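Local structure of DNA polymerase III subunit beta (Deinococcus radiodurans, 4TRT) at residues Q150-L158 and L189-D197; R166-I177 and F235-P243. The protein probably confers processivity on DNA polymerases by encircling DNA as a ring-shaped, head-to-tail homodimeric sliding clamp. All coordinates share one frame; numbering follows the deposited sequence.

Contact 1. Residues Q150-L158 and L189-D197; sequences QAVFRGIKL and LIIPARSVD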
loop_
_atom_site.group_PDB
_atom_site.type_symbol
_atom_site.label_atom_id
_atom_site.label_comp_id
_atom_site.label_asym_id
_atom_site.label_seq_id
_atom_site.Cartn_x
_atom_site.Cartn_y
_atom_site.Cartn_z
ATOM N N GLN A 150 -8.262 9.433 -32.507
ATOM C CA GLN A 150 -9.706 9.283 -32.701
ATOM C C GLN A 150 -10.374 9.252 -31.351
ATOM O O GLN A 150 -10.151 8.324 -30.558
ATOM C CB GLN A 150 -10.025 7.992 -33.459
ATOM C CG GLN A 150 -9.622 8.046 -34.921
ATOM C CD GLN A 150 -10.089 6.836 -35.695
ATOM O OE1 GLN A 150 -9.277 6.021 -36.116
ATOM N NE2 GLN A 150 -11.396 6.701 -35.869
ATOM N N ALA A 151 -11.220 10.243 -31.095
ATOM C CA ALA A 151 -11.901 10.357 -29.798
ATOM C C ALA A 151 -12.656 9.081 -29.418
ATOM O O ALA A 151 -12.658 8.679 -28.253
ATOM C CB ALA A 151 -12.832 11.566 -29.784
ATOM N N VAL A 152 -13.284 8.429 -30.393
ATOM C CA VAL A 152 -14.028 7.193 -30.100
ATOM C C VAL A 152 -13.191 6.133 -29.388
ATOM O O VAL A 152 -13.740 5.364 -28.577
ATOM C CB VAL A 152 -14.696 6.565 -31.350
ATOM C CG1 VAL A 152 -15.807 7.465 -31.872
ATOM C CG2 VAL A 152 -13.677 6.316 -32.449
ATOM N N PHE A 153 -11.878 6.082 -29.664
ATOM C CA PHE A 153 -11.011 5.058 -29.038
ATOM C C PHE A 153 -10.691 5.351 -27.576
ATOM O O PHE A 153 -10.088 4.525 -26.874
ATOM C CB PHE A 153 -9.700 4.872 -29.818
ATOM C CG PHE A 153 -9.836 4.061 -31.085
ATOM C CD1 PHE A 153 -10.676 2.948 -31.159
ATOM C CD2 PHE A 153 -9.057 4.367 -32.190
ATOM C CE1 PHE A 153 -10.763 2.200 -32.320
ATOM C CE2 PHE A 153 -9.146 3.613 -33.355
ATOM C CZ PHE A 153 -9.997 2.526 -33.416
ATOM N N ARG A 154 -11.130 6.506 -27.105
ATOM C CA ARG A 154 -10.996 6.869 -25.708
ATOM C C ARG A 154 -12.115 6.244 -24.875
ATOM O O ARG A 154 -12.097 6.334 -23.657
ATOM C CB ARG A 154 -10.948 8.408 -25.546
ATOM C CG ARG A 154 -9.953 9.084 -26.492
ATOM C CD ARG A 154 -9.963 10.603 -26.433
ATOM N NE ARG A 154 -9.292 11.141 -27.618
ATOM C CZ ARG A 154 -9.530 12.334 -28.159
ATOM N NH1 ARG A 154 -10.424 13.159 -27.616
ATOM N NH2 ARG A 154 -8.882 12.696 -29.266
ATOM N N GLY A 155 -13.066 5.580 -25.525
ATOM C CA GLY A 155 -14.170 4.934 -24.818
ATOM C C GLY A 155 -14.285 3.445 -25.075
ATOM O O GLY A 155 -13.512 2.867 -25.846
ATOM N N ILE A 156 -15.227 2.816 -24.384
ATOM C CA ILE A 156 -15.478 1.397 -24.543
ATOM C C ILE A 156 -16.817 1.236 -25.284
ATOM O O ILE A 156 -17.845 1.786 -24.857
ATOM C CB ILE A 156 -15.540 0.657 -23.184
ATOM C CG1 ILE A 156 -14.160 0.501 -22.532
ATOM C CG2 ILE A 156 -16.088 -0.751 -23.397
ATOM C CD1 ILE A 156 -13.426 1.771 -22.238
ATOM N N LYS A 157 -16.811 0.484 -26.383
ATOM C CA LYS A 157 -18.036 0.245 -27.130
ATOM C C LYS A 157 -18.834 -0.866 -26.456
ATOM O O LYS A 157 -18.266 -1.862 -26.054
ATOM C CB LYS A 157 -17.753 -0.172 -28.571
ATOM C CG LYS A 157 -18.993 -0.129 -29.475
ATOM C CD LYS A 157 -18.764 -0.914 -30.749
ATOM C CE LYS A 157 -19.860 -0.735 -31.796
ATOM N NZ LYS A 157 -19.659 -1.725 -32.887
ATOM N N LEU A 158 -20.145 -0.669 -26.339
ATOM C CA LEU A 158 -21.064 -1.739 -25.963
ATOM C C LEU A 158 -21.962 -2.051 -27.162
ATOM O O LEU A 158 -22.584 -1.149 -27.722
ATOM C CB LEU A 158 -21.906 -1.309 -24.762
ATOM C CG LEU A 158 -22.965 -2.332 -24.316
ATOM C CD1 LEU A 158 -22.269 -3.565 -23.763
ATOM C CD2 LEU A 158 -23.901 -1.761 -23.265
ATOM N N LEU A 189 -23.504 1.822 -27.697
ATOM C CA LEU A 189 -23.070 2.934 -26.851
ATOM C C LEU A 189 -21.545 2.952 -26.825
ATOM O O LEU A 189 -20.922 1.909 -26.961
ATOM C CB LEU A 189 -23.557 2.725 -25.412
ATOM C CG LEU A 189 -25.063 2.573 -25.167
ATOM C CD1 LEU A 189 -25.322 2.096 -23.752
ATOM C CD2 LEU A 189 -25.801 3.871 -25.432
ATOM N N ILE A 190 -20.960 4.134 -26.665
ATOM C CA ILE A 190 -19.540 4.273 -26.388
ATOM C C ILE A 190 -19.408 5.035 -25.078
ATOM O O ILE A 190 -19.816 6.194 -24.986
ATOM C CB ILE A 190 -18.774 5.021 -27.493
ATOM C CG1 ILE A 190 -18.998 4.336 -28.858
ATOM C CG2 ILE A 190 -17.290 5.084 -27.124
ATOM C CD1 ILE A 190 -18.499 5.135 -30.044
ATOM N N ILE A 191 -18.846 4.368 -24.067
ATOM C CA ILE A 191 -18.746 4.897 -22.709
ATOM C C ILE A 191 -17.314 5.395 -22.440
ATOM O O ILE A 191 -16.374 4.653 -22.644
ATOM C CB ILE A 191 -19.078 3.798 -21.664
ATOM C CG1 ILE A 191 -20.402 3.105 -21.987
ATOM C CG2 ILE A 191 -19.075 4.361 -20.243
ATOM C CD1 ILE A 191 -21.602 4.001 -21.871
ATOM N N PRO A 192 -17.145 6.644 -21.963
ATOM C CA PRO A 192 -15.789 7.123 -21.669
ATOM C C PRO A 192 -15.070 6.185 -20.698
ATOM O O PRO A 192 -15.697 5.692 -19.755
ATOM C CB PRO A 192 -16.029 8.502 -21.053
ATOM C CG PRO A 192 -17.352 8.929 -21.573
ATOM C CD PRO A 192 -18.161 7.673 -21.687
ATOM N N ALA A 193 -13.798 5.884 -20.963
ATOM C CA ALA A 193 -13.056 4.883 -20.169
ATOM C C ALA A 193 -13.034 5.199 -18.673
ATOM O O ALA A 193 -13.190 4.292 -17.844
ATOM C CB ALA A 193 -11.625 4.728 -20.667
ATOM N N ARG A 194 -12.791 6.456 -18.318
ATOM C CA ARG A 194 -12.817 6.861 -16.886
ATOM C C ARG A 194 -14.198 6.659 -16.232
ATOM O O ARG A 194 -14.291 6.369 -15.045
ATOM C CB ARG A 194 -12.381 8.307 -16.697
ATOM C CG ARG A 194 -10.901 8.573 -16.928
ATOM C CD ARG A 194 -10.543 10.060 -16.886
ATOM N NE ARG A 194 -11.150 10.762 -15.723
ATOM C CZ ARG A 194 -12.118 11.697 -15.752
ATOM N NH1 ARG A 194 -12.645 12.134 -16.898
ATOM N NH2 ARG A 194 -12.571 12.219 -14.601
ATOM N N SER A 195 -15.266 6.779 -17.005
ATOM C CA SER A 195 -16.599 6.435 -16.500
ATOM C C SER A 195 -16.806 4.920 -16.356
ATOM O O SER A 195 -17.515 4.456 -15.448
ATOM C CB SER A 195 -17.683 7.033 -17.395
ATOM O OG SER A 195 -17.634 8.434 -17.331
ATOM N N VAL A 196 -16.182 4.132 -17.228
ATOM C CA VAL A 196 -16.169 2.679 -17.027
ATOM C C VAL A 196 -15.484 2.311 -15.696
ATOM O O VAL A 196 -15.973 1.449 -14.973
ATOM C CB VAL A 196 -15.541 1.938 -18.222
ATOM C CG1 VAL A 196 -15.265 0.480 -17.883
ATOM C CG2 VAL A 196 -16.456 2.043 -19.426
ATOM N N ASP A 197 -14.387 2.988 -15.360
ATOM C CA ASP A 197 -13.697 2.752 -14.088
ATOM C C ASP A 197 -14.626 2.972 -12.892
ATOM O O ASP A 197 -14.606 2.199 -11.933
ATOM C CB ASP A 197 -12.487 3.666 -13.932
ATOM C CG ASP A 197 -11.394 3.370 -14.928
ATOM O OD1 ASP A 197 -11.278 2.213 -15.377
ATOM O OD2 ASP A 197 -10.648 4.306 -15.273
#
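Ile156 faces Ile191 as a hydrogen-bonded antiparallel pair, with Ile156 N to Ile191 O at 2.8 Å answered by Ile191 N to Ile156 O at 2.9 Å. The ladder runs on to Leu158 and Leu189, whose side chains lie side by side and point the same way, CD2 of Leu158 4.1 Å from CD1 of Leu189. Packing is closest where strand 189-192 turns into its helix at the N-cap Pro192. There the CG1 branch of Ile156, anti to its own carbonyl carbon (chi1 -73°), carries CD1 to within 3.8 Å of Ala193 CB, while the Val196 side chain crosses that of Ile156 at about a right angle, CG2 against CB. Small Ala193 suits this corner, its CB being only 3.4 Å from Arg154 O, which also accepts from Ala193 N. Glycine fits at 155, because a CB would crowd both Ile190 CG2 and Ile191 O. The partly exposed side is looser: Val152 touches Ile190 by CG1, while the ends of Arg154 and Lys157 lead away to Ala148 O and Glu159. Strand 189-192 borders the sheet within the chain, strand 155-161 being bonded on its far side to strand 164-170, while Leu158 and Leu189 pack on Phe210 of strand 207-212.

Contact 2. Residues R166-I177 and F235-P243; sequences RVVASDGYRVAI and FPDYERVIP
The Tyr238 ring receives Val168 CG1 over the centre of one face, a CH-pi contact 3.8 Å from the centroid, and Arg166 NH1 at its edge. Ile177 CD1 comes obliquely to CE1, 3.9 Å away. Val168 serves two rings: its CG1 also touches CE2 of Phe235, whose edge faces Ser170 N and one face of which carries Pro236 CD. With its chain bent at chi3 (-76°), Arg166 sends NH1 to Tyr238 OH at 3.1 Å, a nearly straight bond (164°) in the guanidinium plane, while Ile177 CG2 lies on one face of that group and NE forms a salt bridge with Asp179. Glu239 OE2 is at the guanidinium edge, a long salt bridge of 3.7 Å supplemented by a water joining NH1 to OE2. A phenylalanine in place of Tyr238 would probably leave Arg166 NH1 and Glu159, the hydroxyl's other partner, without their shared mate. Branched aliphatic side chains continue the packing: Val175 CG2 meets Val241 CG2 at 3.6 Å, and Ile177 and Ile242 meet tip to tip through CD1. The 3-10 turn 238-241, in the loop between strands 224-229 and 248-253, lies against strands 164-170 and 175-181, and Ile242 continues onto Val356 of strand 353-357.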
loop_
_atom_site.group_PDB
_atom_site.type_symbol
_atom_site.label_atom_id
_atom_site.label_comp_id
_atom_site.label_asym_id
_atom_site.label_seq_id
_atom_site.Cartn_x
_atom_site.Cartn_y
_atom_site.Cartn_z
ATOM N N ARG A 166 -21.608 -7.407 -26.130
ATOM C CA ARG A 166 -20.162 -7.400 -26.283
ATOM C C ARG A 166 -19.613 -6.038 -25.910
ATOM O O ARG A 166 -20.211 -5.010 -26.254
ATOM C CB ARG A 166 -19.805 -7.705 -27.739
ATOM C CG ARG A 166 -18.362 -7.419 -28.108
ATOM C CD ARG A 166 -18.092 -7.785 -29.553
ATOM N NE ARG A 166 -17.978 -9.216 -29.712
ATOM C CZ ARG A 166 -17.462 -9.819 -30.771
ATOM N NH1 ARG A 166 -17.027 -9.117 -31.813
ATOM N NH2 ARG A 166 -17.384 -11.137 -30.786
ATOM N N VAL A 167 -18.483 -6.020 -25.204
ATOM C CA VAL A 167 -17.734 -4.775 -25.022
ATOM C C VAL A 167 -16.413 -4.872 -25.752
ATOM O O VAL A 167 -15.815 -5.942 -25.817
ATOM C CB VAL A 167 -17.475 -4.398 -23.546
ATOM C CG1 VAL A 167 -18.756 -3.882 -22.897
ATOM C CG2 VAL A 167 -16.859 -5.567 -22.787
ATOM N N VAL A 168 -15.977 -3.741 -26.302
ATOM C CA VAL A 168 -14.771 -3.681 -27.115
ATOM C C VAL A 168 -14.004 -2.400 -26.796
ATOM O O VAL A 168 -14.598 -1.316 -26.692
ATOM C CB VAL A 168 -15.105 -3.691 -28.627
ATOM C CG1 VAL A 168 -13.844 -3.863 -29.479
ATOM C CG2 VAL A 168 -16.121 -4.773 -28.963
ATOM N N ALA A 169 -12.685 -2.531 -26.649
ATOM C CA ALA A 169 -11.801 -1.383 -26.559
ATOM C C ALA A 169 -10.617 -1.567 -27.498
ATOM O O ALA A 169 -10.235 -2.705 -27.826
ATOM C CB ALA A 169 -11.332 -1.225 -25.128
ATOM N N SER A 170 -10.035 -0.444 -27.927
ATOM C CA SER A 170 -8.947 -0.464 -28.866
ATOM C C SER A 170 -8.234 0.881 -28.932
ATOM O O SER A 170 -8.793 1.917 -28.580
ATOM C CB SER A 170 -9.473 -0.831 -30.265
ATOM O OG SER A 170 -8.427 -0.891 -31.210
ATOM N N ASP A 171 -6.987 0.837 -29.383
ATOM C CA ASP A 171 -6.248 2.045 -29.782
ATOM C C ASP A 171 -6.019 2.082 -31.299
ATOM O O ASP A 171 -5.162 2.807 -31.763
ATOM C CB ASP A 171 -4.902 2.100 -29.055
ATOM C CG ASP A 171 -4.008 0.879 -29.340
ATOM O OD1 ASP A 171 -4.204 0.155 -30.342
ATOM O OD2 ASP A 171 -3.106 0.633 -28.528
ATOM N N GLY A 172 -6.787 1.301 -32.057
ATOM C CA GLY A 172 -6.625 1.197 -33.518
ATOM C C GLY A 172 -5.698 0.065 -33.953
ATOM O O GLY A 172 -5.650 -0.297 -35.137
ATOM N N TYR A 173 -4.957 -0.494 -32.997
ATOM C CA TYR A 173 -3.973 -1.544 -33.274
ATOM C C TYR A 173 -4.256 -2.766 -32.401
ATOM O O TYR A 173 -4.638 -3.826 -32.927
ATOM C CB TYR A 173 -2.553 -1.022 -33.038
ATOM C CG TYR A 173 -2.205 0.186 -33.872
ATOM C CD1 TYR A 173 -2.523 1.476 -33.437
ATOM C CD2 TYR A 173 -1.554 0.047 -35.093
ATOM C CE1 TYR A 173 -2.204 2.592 -34.201
ATOM C CE2 TYR A 173 -1.237 1.157 -35.866
ATOM C CZ TYR A 173 -1.565 2.423 -35.417
ATOM O OH TYR A 173 -1.236 3.520 -36.179
ATOM N N ARG A 174 -4.086 -2.631 -31.082
ATOM C CA ARG A 174 -4.557 -3.695 -30.182
ATOM C C ARG A 174 -6.050 -3.559 -29.919
ATOM O O ARG A 174 -6.603 -2.473 -29.972
ATOM C CB ARG A 174 -3.782 -3.754 -28.871
ATOM C CG ARG A 174 -3.919 -2.541 -27.976
ATOM C CD ARG A 174 -3.109 -2.788 -26.726
ATOM N NE ARG A 174 -3.079 -1.666 -25.800
ATOM C CZ ARG A 174 -2.661 -1.759 -24.534
ATOM N NH1 ARG A 174 -2.256 -2.921 -24.036
ATOM N NH2 ARG A 174 -2.663 -0.692 -23.752
ATOM N N VAL A 175 -6.679 -4.689 -29.604
ATOM C CA VAL A 175 -8.108 -4.767 -29.392
ATOM C C VAL A 175 -8.351 -5.723 -28.229
ATOM O O VAL A 175 -7.653 -6.742 -28.091
ATOM C CB VAL A 175 -8.840 -5.341 -30.636
ATOM C CG1 VAL A 175 -10.339 -5.132 -30.481
ATOM C CG2 VAL A 175 -8.331 -4.705 -31.932
ATOM N N ALA A 176 -9.339 -5.400 -27.406
ATOM C CA ALA A 176 -9.810 -6.303 -26.356
ATOM C C ALA A 176 -11.320 -6.400 -26.498
ATOM O O ALA A 176 -11.993 -5.377 -26.653
ATOM C CB ALA A 176 -9.436 -5.772 -24.987
ATOM N N ILE A 177 -11.821 -7.631 -26.443
ATOM C CA ILE A 177 -13.235 -7.957 -26.633
ATOM C C ILE A 177 -13.667 -8.925 -25.551
ATOM O O ILE A 177 -12.935 -9.859 -25.213
ATOM C CB ILE A 177 -13.446 -8.654 -27.997
ATOM C CG1 ILE A 177 -13.051 -7.729 -29.153
ATOM C CG2 ILE A 177 -14.887 -9.170 -28.169
ATOM C CD1 ILE A 177 -12.910 -8.463 -30.464
ATOM N N PHE A 235 -18.033 3.822 -33.310
ATOM C CA PHE A 235 -16.803 3.081 -33.082
ATOM C C PHE A 235 -16.282 2.477 -34.394
ATOM O O PHE A 235 -17.070 1.985 -35.205
ATOM C CB PHE A 235 -17.061 1.984 -32.066
ATOM C CG PHE A 235 -15.838 1.562 -31.315
ATOM C CD1 PHE A 235 -15.338 2.346 -30.283
ATOM C CD2 PHE A 235 -15.195 0.387 -31.636
ATOM C CE1 PHE A 235 -14.215 1.945 -29.586
ATOM C CE2 PHE A 235 -14.065 -0.002 -30.958
ATOM C CZ PHE A 235 -13.573 0.779 -29.929
ATOM N N PRO A 236 -14.954 2.516 -34.620
ATOM C CA PRO A 236 -14.453 2.033 -35.909
ATOM C C PRO A 236 -14.605 0.524 -36.107
ATOM O O PRO A 236 -14.872 -0.208 -35.152
ATOM C CB PRO A 236 -12.968 2.427 -35.877
ATOM C CG PRO A 236 -12.875 3.508 -34.837
ATOM C CD PRO A 236 -13.867 3.086 -33.802
ATOM N N ASP A 237 -14.432 0.069 -37.337
ATOM C CA ASP A 237 -14.566 -1.349 -37.660
ATOM C C ASP A 237 -13.328 -2.128 -37.187
ATOM O O ASP A 237 -12.398 -2.360 -37.947
ATOM C CB ASP A 237 -14.808 -1.536 -39.162
ATOM C CG ASP A 237 -15.131 -2.984 -39.541
ATOM O OD1 ASP A 237 -15.277 -3.827 -38.638
ATOM O OD2 ASP A 237 -15.233 -3.290 -40.751
ATOM N N TYR A 238 -13.340 -2.517 -35.919
ATOM C CA TYR A 238 -12.254 -3.306 -35.307
ATOM C C TYR A 238 -12.085 -4.706 -35.924
ATOM O O TYR A 238 -11.002 -5.283 -35.819
ATOM C CB TYR A 238 -12.448 -3.418 -33.778
ATOM C CG TYR A 238 -13.727 -4.114 -33.382
ATOM C CD1 TYR A 238 -13.780 -5.493 -33.254
ATOM C CD2 TYR A 238 -14.887 -3.390 -33.147
ATOM C CE1 TYR A 238 -14.949 -6.144 -32.919
ATOM C CE2 TYR A 238 -16.064 -4.030 -32.792
ATOM C CZ TYR A 238 -16.094 -5.403 -32.688
ATOM O OH TYR A 238 -17.258 -6.057 -32.372
ATOM N N GLU A 239 -13.134 -5.248 -36.565
ATOM C CA GLU A 239 -13.042 -6.553 -37.234
ATOM C C GLU A 239 -11.917 -6.584 -38.243
ATOM O O GLU A 239 -11.277 -7.620 -38.420
ATOM C CB GLU A 239 -14.330 -6.922 -37.984
ATOM C CG GLU A 239 -15.487 -7.346 -37.102
ATOM C CD GLU A 239 -15.212 -8.621 -36.325
ATOM O OE1 GLU A 239 -14.380 -9.445 -36.773
ATOM O OE2 GLU A 239 -15.835 -8.788 -35.261
ATOM N N ARG A 240 -11.695 -5.453 -38.911
ATOM C CA ARG A 240 -10.684 -5.353 -39.961
ATOM C C ARG A 240 -9.268 -5.599 -39.451
ATOM O O ARG A 240 -8.423 -6.008 -40.223
ATOM C CB ARG A 240 -10.708 -3.967 -40.659
ATOM C CG ARG A 240 -11.974 -3.600 -41.426
ATOM C CD ARG A 240 -11.730 -2.430 -42.381
ATOM N NE ARG A 240 -11.077 -2.834 -43.635
ATOM C CZ ARG A 240 -10.687 -1.984 -44.586
ATOM N NH1 ARG A 240 -10.847 -0.673 -44.420
ATOM N NH2 ARG A 240 -10.123 -2.441 -45.708
ATOM N N VAL A 241 -9.004 -5.337 -38.172
ATOM C CA VAL A 241 -7.649 -5.518 -37.626
ATOM C C VAL A 241 -7.466 -6.853 -36.880
ATOM O O VAL A 241 -6.375 -7.122 -36.350
ATOM C CB VAL A 241 -7.223 -4.329 -36.720
ATOM C CG1 VAL A 241 -7.273 -3.008 -37.494
ATOM C CG2 VAL A 241 -8.067 -4.245 -35.449
ATOM N N ILE A 242 -8.516 -7.686 -36.859
ATOM C CA ILE A 242 -8.441 -9.032 -36.268
ATOM C C ILE A 242 -7.961 -10.029 -37.326
ATOM O O ILE A 242 -8.589 -10.177 -38.366
ATOM C CB ILE A 242 -9.806 -9.513 -35.728
ATOM C CG1 ILE A 242 -10.328 -8.593 -34.642
ATOM C CG2 ILE A 242 -9.698 -10.907 -35.120
ATOM C CD1 ILE A 242 -11.709 -8.976 -34.143
ATOM N N PRO A 243 -6.849 -10.733 -37.059
ATOM C CA PRO A 243 -6.306 -11.661 -38.061
ATOM C C PRO A 243 -7.141 -12.938 -38.194
ATOM O O PRO A 243 -7.533 -13.511 -37.194
ATOM C CB PRO A 243 -4.912 -11.981 -37.510
ATOM C CG PRO A 243 -5.053 -11.823 -36.036
ATOM C CD PRO A 243 -6.042 -10.709 -35.825
HETATM O O HOH W 1 -15.135 -10.931 -33.519
HETATM O O HOH W 2 -4.241 -5.499 -35.146
#

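Overall arrangement
Contacts 1 and 2 are built on one antiparallel sheet, with centres about 12 Å apart. Strands 155-161 and 164-170 adjoin in it, and Lys157 N lies 2.9 Å from Val168 O, a probable hydrogen bond linking the two regions. Phe153 closes the seam: its ring meets Phe235 edge-to-face, its CZ lies 3.4 Å from Pro236 CG and its CE2 3.5 Å from Gly172 CA. The segments of the two contacts alternate along the chain. Contact 1 stays within the central domain, whereas contact 2 joins strands 164-170 and 175-181 to the loop between strands 224-229 and 248-253. Both are packing contacts within one chain, and neither touches the second subunit of the ring.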